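Beta-galactosidase (Bacillus circulans, PDB 4MAD) probably hydrolyses terminal, non-reducing beta-D-galactose residues from beta-D-galactosides, as a retaining-type glycosidase of family 35. Local coordinates at residues F218-F223 with P242-E247; M246-G251 with G280-Y285. All coordinates share one frame; numbering follows the deposited sequence.

In the fold
Interactions 1 and 2 are successive strand pairings in the closed eight-stranded barrel, their centres about 8 Å apart, with strand 244-249 in the middle and 218-223 and 281-284 on its two sides. They share Met246, where the middle strand turns a corner, and Glu247. Just before the corner, Cys245 reaches strand 281-284 through probable hydrogen bonds, Cys245 N to Ser281 O at 3.0 Å and Cys245 O to Asn283 N at 2.9 Å. Glu247 is the predicted nucleophile: interaction 1 sets it beside Asn222, a partner of the predicted proton donor Glu171, and interaction 2 places Trp249 and Tyr285 around it. A 2-(2-methoxyethoxy)ethanol molecule, probably from the crystallisation liquor, lies about 5 Å from its side chain.

Interaction 1 (F218-F223 with P242-E247); sequences FETVNF and PLMCME
Asn222 and Glu247 meet flat against flat: the amide and carboxylate planes are only 13° apart and stacked, with Asn222 ND2 3.5 Å from Glu247 CD. Asn222 CG stands beside its own backbone N (chi1 -60°), which brings OD1 to 3.0 Å from Glu247 N in a weak hydrogen bond and leaves ND2 to donate to Glu171 OE2. Phe223 N donates to Glu247 O at 3.0 Å on one side of this pair, and Met246 N to Val221 O at 2.9 Å on the other. Cys245 and Phe223 meet on the opposite face of the sheet from Asn222 and Glu247, the sulfur SG sitting 3.9 Å from the ring centroid, over the middle of the ring. Thr220 fits its OG1 against Met246 CB at 3.2 Å, while that hydroxyl is hydrogen-bonded to Thr200 O on the next strand. Toward the start of the two segments, Phe218 turns its ring edge to Pro242 O, and a water accepts from Met244 N and donates to Glu219 O and Pro242 O, bridging the two segments where no direct hydrogen bond joins them. Further out, Arg104 makes a salt bridge with Glu247 OE2. An alanine in place of Glu247 would probably leave Arg104 without its acidic mate and the Asn222 amide without the flat group stacked on it. This is a parallel beta-alpha-beta unit, joined through helix 227-237, of a (beta/alpha)8 barrel; the predicted nucleophile on its seventh strand and the predicted proton donor after its fourth match the clan GH-A pattern.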
loop_
_atom_site.group_PDB
_atom_site.type_symbol
_atom_site.label_atom_id
_atom_site.label_comp_id
_atom_site.label_asym_id
_atom_site.label_seq_id
_atom_site.Cartn_x
_atom_site.Cartn_y
_atom_site.Cartn_z
ATOM N N PHE A 218 13.909 -23.774 2.251
ATOM C CA PHE A 218 12.636 -24.275 1.748
ATOM C C PHE A 218 12.020 -23.245 0.795
ATOM O O PHE A 218 11.987 -22.116 1.093
ATOM C CB PHE A 218 11.728 -24.493 2.963
ATOM C CG PHE A 218 10.361 -25.023 2.651
ATOM C CD1 PHE A 218 10.183 -26.168 1.939
ATOM C CD2 PHE A 218 9.245 -24.384 3.118
ATOM C CE1 PHE A 218 8.942 -26.623 1.673
ATOM C CE2 PHE A 218 8.020 -24.846 2.840
ATOM C CZ PHE A 218 7.872 -25.957 2.121
ATOM N N GLU A 219 11.489 -23.709 -0.317
ATOM C CA GLU A 219 10.800 -22.856 -1.271
ATOM C C GLU A 219 9.289 -23.146 -1.333
ATOM O O GLU A 219 8.868 -24.262 -1.210
ATOM C CB GLU A 219 11.442 -22.927 -2.668
ATOM C CG GLU A 219 10.757 -22.216 -3.801
ATOM C CD GLU A 219 10.939 -20.703 -3.775
ATOM O OE1 GLU A 219 10.671 -20.134 -2.748
ATOM O OE2 GLU A 219 11.319 -20.121 -4.794
ATOM N N THR A 220 8.523 -22.095 -1.537
ATOM C CA THR A 220 7.087 -22.184 -1.708
ATOM C C THR A 220 6.753 -21.490 -3.016
ATOM O O THR A 220 7.558 -20.791 -3.489
ATOM C CB THR A 220 6.353 -21.500 -0.578
ATOM O OG1 THR A 220 6.740 -20.148 -0.464
ATOM C CG2 THR A 220 6.619 -22.211 0.735
ATOM N N VAL A 221 5.644 -21.646 -3.637
ATOM C CA VAL A 221 5.185 -20.890 -4.783
ATOM C C VAL A 221 3.864 -20.159 -4.558
ATOM O O VAL A 221 3.107 -20.532 -3.686
ATOM C CB VAL A 221 5.028 -21.804 -6.012
ATOM C CG1 VAL A 221 6.376 -22.373 -6.428
ATOM C CG2 VAL A 221 4.037 -22.921 -5.722
ATOM N N ASN A 222 3.723 -19.181 -5.465
ATOM C CA ASN A 222 2.603 -18.306 -5.448
ATOM C C ASN A 222 1.816 -18.389 -6.736
ATOM O O ASN A 222 2.377 -18.384 -7.766
ATOM C CB ASN A 222 3.123 -16.889 -5.270
ATOM C CG ASN A 222 3.897 -16.715 -4.006
ATOM O OD1 ASN A 222 3.712 -17.437 -3.079
ATOM N ND2 ASN A 222 4.705 -15.682 -3.956
ATOM N N PHE A 223 0.510 -18.455 -6.649
ATOM C CA PHE A 223 -0.274 -18.575 -7.820
ATOM C C PHE A 223 -1.771 -18.340 -7.615
ATOM O O PHE A 223 -2.256 -18.328 -6.547
ATOM C CB PHE A 223 -0.029 -19.908 -8.488
ATOM C CG PHE A 223 -0.398 -21.102 -7.651
ATOM C CD1 PHE A 223 -1.695 -21.496 -7.521
ATOM C CD2 PHE A 223 0.554 -21.870 -7.043
ATOM C CE1 PHE A 223 -2.013 -22.592 -6.791
ATOM C CE2 PHE A 223 0.228 -22.958 -6.287
ATOM C CZ PHE A 223 -1.031 -23.329 -6.174
ATOM N N PRO A 242 7.494 -30.530 1.597
ATOM C CA PRO A 242 6.052 -30.355 1.575
ATOM C C PRO A 242 5.698 -29.268 0.613
ATOM O O PRO A 242 6.498 -28.416 0.397
ATOM C CB PRO A 242 5.724 -29.898 2.984
ATOM C CG PRO A 242 6.917 -29.829 3.683
ATOM C CD PRO A 242 7.998 -30.461 2.963
ATOM N N LEU A 243 4.509 -29.311 0.067
ATOM C CA LEU A 243 4.085 -28.333 -0.918
ATOM C C LEU A 243 3.295 -27.204 -0.280
ATOM O O LEU A 243 2.351 -27.466 0.358
ATOM C CB LEU A 243 3.204 -29.005 -1.937
ATOM C CG LEU A 243 3.707 -30.229 -2.679
ATOM C CD1 LEU A 243 2.624 -30.860 -3.541
ATOM C CD2 LEU A 243 4.885 -29.832 -3.517
ATOM N N MET A 244 3.702 -25.957 -0.456
ATOM C CA MET A 244 2.928 -24.843 0.047
ATOM C C MET A 244 2.711 -23.715 -0.973
ATOM O O MET A 244 3.609 -23.278 -1.566
ATOM C CB MET A 244 3.533 -24.248 1.296
ATOM C CG MET A 244 2.624 -23.260 1.916
ATOM S SD MET A 244 3.089 -22.953 3.578
ATOM C CE MET A 244 1.786 -21.994 4.132
ATOM N N CYS A 245 1.491 -23.248 -1.100
ATOM C CA CYS A 245 1.194 -22.064 -1.865
ATOM C C CYS A 245 1.222 -20.897 -0.914
ATOM O O CYS A 245 0.347 -20.721 -0.172
ATOM C CB CYS A 245 -0.188 -22.172 -2.455
ATOM S SG CYS A 245 -0.691 -20.714 -3.354
ATOM N N MET A 246 2.299 -20.157 -0.902
ATOM C CA MET A 246 2.438 -19.041 0.005
ATOM C C MET A 246 1.564 -17.798 -0.241
ATOM O O MET A 246 1.298 -17.089 0.658
ATOM C CB MET A 246 3.899 -18.714 0.187
ATOM C CG MET A 246 4.148 -17.729 1.173
ATOM S SD MET A 246 3.736 -18.076 2.866
ATOM C CE MET A 246 4.332 -19.684 3.066
ATOM N N GLU A 247 1.164 -17.588 -1.485
ATOM C CA GLU A 247 0.133 -16.657 -1.851
ATOM C C GLU A 247 -0.826 -17.326 -2.855
ATOM O O GLU A 247 -0.496 -17.541 -3.952
ATOM C CB GLU A 247 0.712 -15.370 -2.449
ATOM C CG GLU A 247 1.804 -14.719 -1.636
ATOM C CD GLU A 247 2.440 -13.519 -2.330
ATOM O OE1 GLU A 247 1.960 -13.142 -3.402
ATOM O OE2 GLU A 247 3.440 -13.039 -1.809
HETATM O O HOH W 1 6.439 -25.735 -0.860
#

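Interaction 2 (M246-G251 with G280-Y285); sequences MEFWHG and GSVNFY
Asn283 reaches across to Met246 with a side-chain hydrogen bond, ND2 to Met246 O at 2.8 Å, the acceptor lying close to the amide plane. Its CG is anti to the backbone N (chi1 -176°), which carries the amide over to that carbonyl; ND2 also donates to Glu64 and OD1 bonds Ser35, holding the amide at both ends. Two backbone bonds follow in parallel-strand fashion, Phe248 N to Asn283 O at 3.0 Å and Tyr285 N to Phe248 O at 3.0 Å, so that Phe248 is tied through both its N and its O. Within strand 247-249, Trp249 NE1 donates to Glu247 OE1 at 2.9 Å, in the indole plane and onto the anti lone pair of the carboxylate, while Arg104 holds OE2. The aromatic contacts fall on two faces. On the one carrying Phe248 and Phe284, the CD2-CE2 edge of Phe248 points at the face of Phe284 in a T-shaped pair, centroids 5.1 Å apart and planes at 74°. His250 joins them to make an aromatic cluster against helix 265-276. On the face of Glu247, Trp249 and Tyr285, the indole edge at CD1 is turned toward the face of Tyr285 in an offset edge-to-face pair with planes at 90°. Apolar packing adds Phe248 CB on Val282 CG2 at 3.7 Å and Glu247 CB against Tyr285 CB at 4.0 Å. The chemistry is divided: the Phe248, Phe284 and His250 rings pack the strands against helix 265-276, whereas on the other face the indole N-H engages one carboxylate oxygen and is likely to help fix the rotation of the predicted nucleophile.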
loop_
_atom_site.group_PDB
_atom_site.type_symbol
_atom_site.label_atom_id
_atom_site.label_comp_id
_atom_site.label_asym_id
_atom_site.label_seq_id
_atom_site.Cartn_x
_atom_site.Cartn_y
_atom_site.Cartn_z
ATOM N N MET A 246 2.299 -20.157 -0.902
ATOM C CA MET A 246 2.438 -19.041 0.005
ATOM C C MET A 246 1.564 -17.798 -0.241
ATOM O O MET A 246 1.298 -17.089 0.658
ATOM C CB MET A 246 3.899 -18.714 0.187
ATOM C CG MET A 246 4.148 -17.729 1.173
ATOM S SD MET A 246 3.736 -18.076 2.866
ATOM C CE MET A 246 4.332 -19.684 3.066
ATOM N N GLU A 247 1.164 -17.588 -1.485
ATOM C CA GLU A 247 0.133 -16.657 -1.851
ATOM C C GLU A 247 -0.826 -17.326 -2.855
ATOM O O GLU A 247 -0.496 -17.541 -3.952
ATOM C CB GLU A 247 0.712 -15.370 -2.449
ATOM C CG GLU A 247 1.804 -14.719 -1.636
ATOM C CD GLU A 247 2.440 -13.519 -2.330
ATOM O OE1 GLU A 247 1.960 -13.142 -3.402
ATOM O OE2 GLU A 247 3.440 -13.039 -1.809
ATOM N N PHE A 248 -2.006 -17.671 -2.406
ATOM C CA PHE A 248 -3.072 -18.126 -3.280
ATOM C C PHE A 248 -3.909 -16.882 -3.543
ATOM O O PHE A 248 -4.649 -16.444 -2.702
ATOM C CB PHE A 248 -3.874 -19.240 -2.607
ATOM C CG PHE A 248 -5.168 -19.614 -3.299
ATOM C CD1 PHE A 248 -5.299 -19.625 -4.657
ATOM C CD2 PHE A 248 -6.264 -20.003 -2.566
ATOM C CE1 PHE A 248 -6.506 -19.997 -5.214
ATOM C CE2 PHE A 248 -7.409 -20.322 -3.151
ATOM C CZ PHE A 248 -7.514 -20.339 -4.469
ATOM N N TRP A 249 -3.770 -16.354 -4.748
ATOM C CA TRP A 249 -4.403 -15.122 -5.127
ATOM C C TRP A 249 -5.855 -15.452 -5.479
ATOM O O TRP A 249 -6.194 -15.642 -6.602
ATOM C CB TRP A 249 -3.690 -14.445 -6.328
ATOM C CG TRP A 249 -2.253 -14.223 -6.103
ATOM C CD1 TRP A 249 -1.711 -13.765 -5.001
ATOM C CD2 TRP A 249 -1.186 -14.441 -7.021
ATOM N NE1 TRP A 249 -0.368 -13.687 -5.126
ATOM C CE2 TRP A 249 -0.019 -14.121 -6.368
ATOM C CE3 TRP A 249 -1.115 -14.904 -8.318
ATOM C CZ2 TRP A 249 1.207 -14.232 -6.964
ATOM C CZ3 TRP A 249 0.099 -15.027 -8.893
ATOM C CH2 TRP A 249 1.234 -14.684 -8.228
ATOM N N HIS A 250 -6.686 -15.537 -4.474
ATOM C CA HIS A 250 -8.067 -15.948 -4.681
ATOM C C HIS A 250 -8.953 -14.786 -5.078
ATOM O O HIS A 250 -10.088 -14.933 -5.369
ATOM C CB HIS A 250 -8.636 -16.620 -3.443
ATOM C CG HIS A 250 -8.945 -15.676 -2.353
ATOM N ND1 HIS A 250 -7.977 -15.083 -1.585
ATOM C CD2 HIS A 250 -10.111 -15.170 -1.932
ATOM C CE1 HIS A 250 -8.536 -14.275 -0.719
ATOM N NE2 HIS A 250 -9.829 -14.310 -0.904
ATOM N N GLY A 251 -8.357 -13.624 -5.065
ATOM C CA GLY A 251 -8.966 -12.389 -5.429
ATOM C C GLY A 251 -7.942 -11.618 -6.245
ATOM O O GLY A 251 -7.091 -12.216 -6.783
ATOM N N GLY A 280 -1.330 -30.086 -0.115
ATOM C CA GLY A 280 -0.825 -28.731 -0.022
ATOM C C GLY A 280 -1.294 -27.922 1.166
ATOM O O GLY A 280 -2.413 -28.055 1.603
ATOM N N SER A 281 -0.380 -27.090 1.661
ATOM C CA SER A 281 -0.683 -26.027 2.576
ATOM C C SER A 281 -0.910 -24.762 1.791
ATOM O O SER A 281 -0.517 -24.651 0.681
ATOM C CB SER A 281 0.412 -25.791 3.565
ATOM O OG SER A 281 0.596 -26.839 4.420
ATOM N N VAL A 282 -1.602 -23.833 2.397
ATOM C CA VAL A 282 -1.997 -22.662 1.662
ATOM C C VAL A 282 -2.053 -21.408 2.510
ATOM O O VAL A 282 -2.401 -21.446 3.636
ATOM C CB VAL A 282 -3.335 -22.906 0.983
ATOM C CG1 VAL A 282 -4.379 -23.173 1.996
ATOM C CG2 VAL A 282 -3.732 -21.719 0.099
ATOM N N ASN A 283 -1.667 -20.301 1.927
ATOM C CA ASN A 283 -1.868 -18.984 2.502
ATOM C C ASN A 283 -2.745 -18.150 1.587
ATOM O O ASN A 283 -2.367 -17.860 0.527
ATOM C CB ASN A 283 -0.539 -18.290 2.719
ATOM C CG ASN A 283 -0.669 -16.958 3.397
ATOM O OD1 ASN A 283 -1.442 -16.790 4.322
ATOM N ND2 ASN A 283 0.123 -16.001 2.935
ATOM N N PHE A 284 -3.929 -17.806 2.040
ATOM C CA PHE A 284 -4.846 -17.067 1.240
ATOM C C PHE A 284 -4.358 -15.592 1.141
ATOM O O PHE A 284 -4.168 -14.971 2.135
ATOM C CB PHE A 284 -6.248 -17.128 1.842
ATOM C CG PHE A 284 -7.077 -18.249 1.351
ATOM C CD1 PHE A 284 -8.137 -18.014 0.580
ATOM C CD2 PHE A 284 -6.793 -19.528 1.682
ATOM C CE1 PHE A 284 -8.875 -19.045 0.111
ATOM C CE2 PHE A 284 -7.552 -20.535 1.230
ATOM C CZ PHE A 284 -8.584 -20.292 0.451
ATOM N N TYR A 285 -4.202 -15.090 -0.079
ATOM C CA TYR A 285 -3.884 -13.715 -0.320
ATOM C C TYR A 285 -4.998 -13.015 -1.116
ATOM O O TYR A 285 -5.159 -13.298 -2.254
ATOM C CB TYR A 285 -2.585 -13.645 -1.084
ATOM C CG TYR A 285 -1.955 -12.281 -1.028
ATOM C CD1 TYR A 285 -0.895 -12.010 -0.201
ATOM C CD2 TYR A 285 -2.483 -11.243 -1.747
ATOM C CE1 TYR A 285 -0.352 -10.754 -0.142
ATOM C CE2 TYR A 285 -1.967 -9.997 -1.662
ATOM C CZ TYR A 285 -0.893 -9.751 -0.880
ATOM O OH TYR A 285 -0.402 -8.499 -0.830
#